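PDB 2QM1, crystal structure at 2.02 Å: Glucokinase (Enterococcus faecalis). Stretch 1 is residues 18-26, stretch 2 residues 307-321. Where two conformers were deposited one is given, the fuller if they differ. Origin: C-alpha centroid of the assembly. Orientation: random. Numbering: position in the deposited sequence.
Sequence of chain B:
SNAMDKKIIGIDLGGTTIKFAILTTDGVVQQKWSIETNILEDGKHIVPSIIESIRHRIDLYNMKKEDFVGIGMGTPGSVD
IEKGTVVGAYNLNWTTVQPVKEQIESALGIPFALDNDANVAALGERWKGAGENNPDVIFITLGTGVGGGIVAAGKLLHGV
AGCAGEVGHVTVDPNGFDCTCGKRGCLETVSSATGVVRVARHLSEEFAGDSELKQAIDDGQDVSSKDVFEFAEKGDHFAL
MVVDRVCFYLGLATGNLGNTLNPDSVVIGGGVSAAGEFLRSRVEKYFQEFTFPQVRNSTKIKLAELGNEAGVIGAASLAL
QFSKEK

Stretch 1 (18-26) IKFAILTTD
Stretch 2 307-321: GNEAGVIGAASLALQ

How does the strand meet the helix? Residues 18-24 are extended, with Ile 18 out of reach, and cross helix 310-318 at 57° between N-to-C directions, the axes approaching to 8.2 Å. No hydrogen bond joins the stretches. The contact buries 380 Å² summed over both sides, and the apolar side chains of Ala 21, Leu 23, Val 312, Ile 313 and Ala 316, all buried, pack within it. Lys 19 (chi1 m, chi2 t) points toward the helix and remains partly exposed, which suits a charged end, its CE 4.2 Å from Asn 308 OD1.

What packs where the backbones come nearest? Phe 20 points away, but its backbone C lies 3.7 Å from Val 312 CG2. At Ala 21 the CA atom is 6.1 Å from that of Val 312; its small CB sits 3.7 Å from Val 312 CG1, while Ala 21 N is 3.5 Å from Val 312 CG2. Val 312, chi1 90°, thus spreads both methyls against the strand.

How does alternation continue the packing? Ile 22 points away and Leu 23 toward (chi1 m, chi2 93°). Leu 23 CD1 rests 3.6 Å from Ala 316 CB, which points toward the strand, and Leu 23 CD2 3.9 Å from Ile 313 CG1. The CA atoms of Leu 23 and Ala 316 are 7.3 Å apart.

Where does contact end? Beyond Thr 24, Thr 25 turns (phi/psi -65/-18), its CA 7.3 Å from Leu 320 CA and its O 3.6 Å from CD2 of Leu 320 (m, t). Asp 26 points away.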

# COMPACT_ATOMS: atom_id res chain seq x y z
N ILE B 18 24.47 10.04 -14.67
CA ILE B 18 23.18 10.19 -15.35
C ILE B 18 23.31 9.26 -16.56
O ILE B 18 24.25 9.41 -17.36
CB ILE B 18 22.89 11.66 -15.85
CG1 ILE B 18 23.13 12.69 -14.72
CG2 ILE B 18 21.45 11.75 -16.46
CD1 ILE B 18 23.02 14.18 -15.18
N LYS B 19 22.40 8.30 -16.65
CA LYS B 19 22.43 7.33 -17.73
C LYS B 19 21.26 7.59 -18.68
O LYS B 19 20.20 7.93 -18.22
CB LYS B 19 22.26 5.94 -17.17
CG LYS B 19 23.29 5.57 -16.17
CD LYS B 19 23.43 4.08 -16.19
CE LYS B 19 23.70 3.54 -14.85
NZ LYS B 19 22.41 3.66 -14.11
N PHE B 20 21.49 7.39 -19.98
CA PHE B 20 20.49 7.60 -21.02
C PHE B 20 20.36 6.34 -21.84
O PHE B 20 21.34 5.55 -21.95
CB PHE B 20 20.93 8.71 -21.96
CG PHE B 20 21.30 9.99 -21.28
CD1 PHE B 20 20.42 11.05 -21.26
CD2 PHE B 20 22.55 10.15 -20.69
CE1 PHE B 20 20.76 12.25 -20.63
CE2 PHE B 20 22.89 11.34 -20.04
CZ PHE B 20 22.01 12.40 -20.03
N ALA B 21 19.17 6.11 -22.38
CA ALA B 21 19.04 5.11 -23.43
C ALA B 21 18.01 5.56 -24.42
O ALA B 21 17.12 6.31 -24.05
CB ALA B 21 18.65 3.75 -22.90
N ILE B 22 18.15 5.02 -25.62
CA ILE B 22 17.19 5.12 -26.68
C ILE B 22 16.68 3.73 -26.96
O ILE B 22 17.44 2.77 -27.13
CB ILE B 22 17.79 5.74 -27.94
CG1 ILE B 22 18.09 7.23 -27.71
CG2 ILE B 22 16.83 5.58 -29.09
CD1 ILE B 22 19.05 7.77 -28.70
N LEU B 23 15.36 3.62 -26.99
CA LEU B 23 14.75 2.32 -27.03
C LEU B 23 13.69 2.30 -28.09
O LEU B 23 13.18 3.35 -28.46
CB LEU B 23 14.11 2.03 -25.66
CG LEU B 23 14.99 1.84 -24.41
CD1 LEU B 23 15.21 3.13 -23.65
CD2 LEU B 23 14.36 0.82 -23.45
N THR B 24 13.35 1.10 -28.57
CA THR B 24 12.16 0.96 -29.43
C THR B 24 10.94 1.14 -28.54
O THR B 24 11.04 1.03 -27.30
CB THR B 24 12.03 -0.45 -30.06
OG1 THR B 24 11.82 -1.40 -29.02
CG2 THR B 24 13.29 -0.84 -30.85
N THR B 25 9.78 1.40 -29.16
CA THR B 25 8.56 1.56 -28.40
C THR B 25 8.17 0.27 -27.69
O THR B 25 7.38 0.34 -26.79
CB THR B 25 7.36 2.10 -29.22
OG1 THR B 25 7.03 1.17 -30.26
CG2 THR B 25 7.66 3.55 -29.82
N ASP B 26 8.69 -0.89 -28.11
CA ASP B 26 8.52 -2.14 -27.34
C ASP B 26 9.54 -2.28 -26.19
O ASP B 26 9.61 -3.32 -25.54
CB ASP B 26 8.65 -3.35 -28.27
CG ASP B 26 8.11 -4.65 -27.65
OD1 ASP B 26 7.06 -4.61 -26.95
OD2 ASP B 26 8.74 -5.73 -27.88
N GLY B 307 18.79 -5.76 -13.75
CA GLY B 307 19.96 -5.08 -13.18
C GLY B 307 19.77 -3.59 -13.28
O GLY B 307 18.63 -3.08 -13.13
N ASN B 308 20.85 -2.87 -13.58
CA ASN B 308 20.78 -1.43 -13.50
C ASN B 308 20.13 -0.78 -14.73
O ASN B 308 20.00 0.46 -14.75
CB ASN B 308 22.12 -0.79 -13.14
CG ASN B 308 23.20 -0.97 -14.22
OD1 ASN B 308 24.31 -0.50 -14.07
ND2 ASN B 308 22.89 -1.68 -15.27
N GLU B 309 19.76 -1.59 -15.73
CA GLU B 309 18.99 -1.08 -16.89
C GLU B 309 17.51 -0.83 -16.56
O GLU B 309 16.83 -0.14 -17.32
CB GLU B 309 19.13 -1.97 -18.15
CG GLU B 309 20.45 -1.85 -18.87
CD GLU B 309 20.49 -2.53 -20.24
OE1 GLU B 309 21.50 -2.36 -20.96
OE2 GLU B 309 19.54 -3.27 -20.58
N ALA B 310 16.98 -1.35 -15.44
CA ALA B 310 15.53 -1.12 -15.17
C ALA B 310 15.17 0.34 -15.17
O ALA B 310 14.08 0.70 -15.59
CB ALA B 310 15.04 -1.77 -13.86
N GLY B 311 16.07 1.19 -14.68
CA GLY B 311 15.78 2.63 -14.58
C GLY B 311 15.45 3.31 -15.90
O GLY B 311 14.42 4.00 -16.03
N VAL B 312 16.34 3.11 -16.86
CA VAL B 312 16.27 3.68 -18.20
C VAL B 312 15.09 3.09 -19.02
O VAL B 312 14.35 3.81 -19.72
CB VAL B 312 17.75 3.55 -18.78
CG1 VAL B 312 18.08 2.23 -19.56
CG2 VAL B 312 18.29 4.79 -19.26
N ILE B 313 14.85 1.80 -18.81
CA ILE B 313 13.72 1.05 -19.35
C ILE B 313 12.36 1.55 -18.79
O ILE B 313 11.45 1.88 -19.55
CB ILE B 313 13.93 -0.50 -19.16
CG1 ILE B 313 15.07 -1.02 -20.07
CG2 ILE B 313 12.65 -1.27 -19.45
CD1 ILE B 313 15.50 -2.50 -19.83
N GLY B 314 12.25 1.62 -17.47
CA GLY B 314 11.05 2.16 -16.85
C GLY B 314 10.80 3.60 -17.20
O GLY B 314 9.66 3.99 -17.44
N ALA B 315 11.88 4.42 -17.18
CA ALA B 315 11.78 5.84 -17.52
C ALA B 315 11.25 6.01 -18.92
O ALA B 315 10.31 6.76 -19.15
CB ALA B 315 13.10 6.52 -17.39
N ALA B 316 11.89 5.31 -19.85
CA ALA B 316 11.41 5.22 -21.19
C ALA B 316 9.90 4.93 -21.27
O ALA B 316 9.22 5.57 -22.08
CB ALA B 316 12.20 4.19 -21.97
N SER B 317 9.40 3.96 -20.49
CA SER B 317 7.95 3.60 -20.54
C SER B 317 6.99 4.77 -20.25
O SER B 317 5.89 4.80 -20.76
CB SER B 317 7.62 2.43 -19.61
OG SER B 317 7.72 2.86 -18.27
N LEU B 318 7.39 5.70 -19.42
CA LEU B 318 6.58 6.89 -19.19
C LEU B 318 6.37 7.64 -20.50
O LEU B 318 5.41 8.36 -20.64
CB LEU B 318 7.31 7.84 -18.24
CG LEU B 318 7.59 7.53 -16.78
CD1 LEU B 318 8.55 8.61 -16.18
CD2 LEU B 318 6.25 7.49 -16.04
N ALA B 319 7.28 7.51 -21.46
CA ALA B 319 7.13 8.25 -22.71
C ALA B 319 5.97 7.72 -23.56
O ALA B 319 5.45 8.43 -24.42
CB ALA B 319 8.39 8.21 -23.47
N LEU B 320 5.56 6.48 -23.29
CA LEU B 320 4.49 5.87 -24.08
C LEU B 320 3.12 6.54 -23.96
O LEU B 320 2.23 6.34 -24.83
CB LEU B 320 4.37 4.39 -23.75
CG LEU B 320 5.56 3.53 -24.23
CD1 LEU B 320 5.52 2.21 -23.46
CD2 LEU B 320 5.47 3.26 -25.72
N GLN B 321 2.94 7.33 -22.92
CA GLN B 321 1.69 8.08 -22.77
C GLN B 321 1.48 9.08 -23.87
O GLN B 321 0.35 9.52 -24.10
CB GLN B 321 1.65 8.81 -21.42
CG GLN B 321 2.85 9.67 -21.20
CD GLN B 321 2.81 10.43 -19.91
OE1 GLN B 321 3.63 10.21 -19.02
NE2 GLN B 321 1.87 11.33 -19.81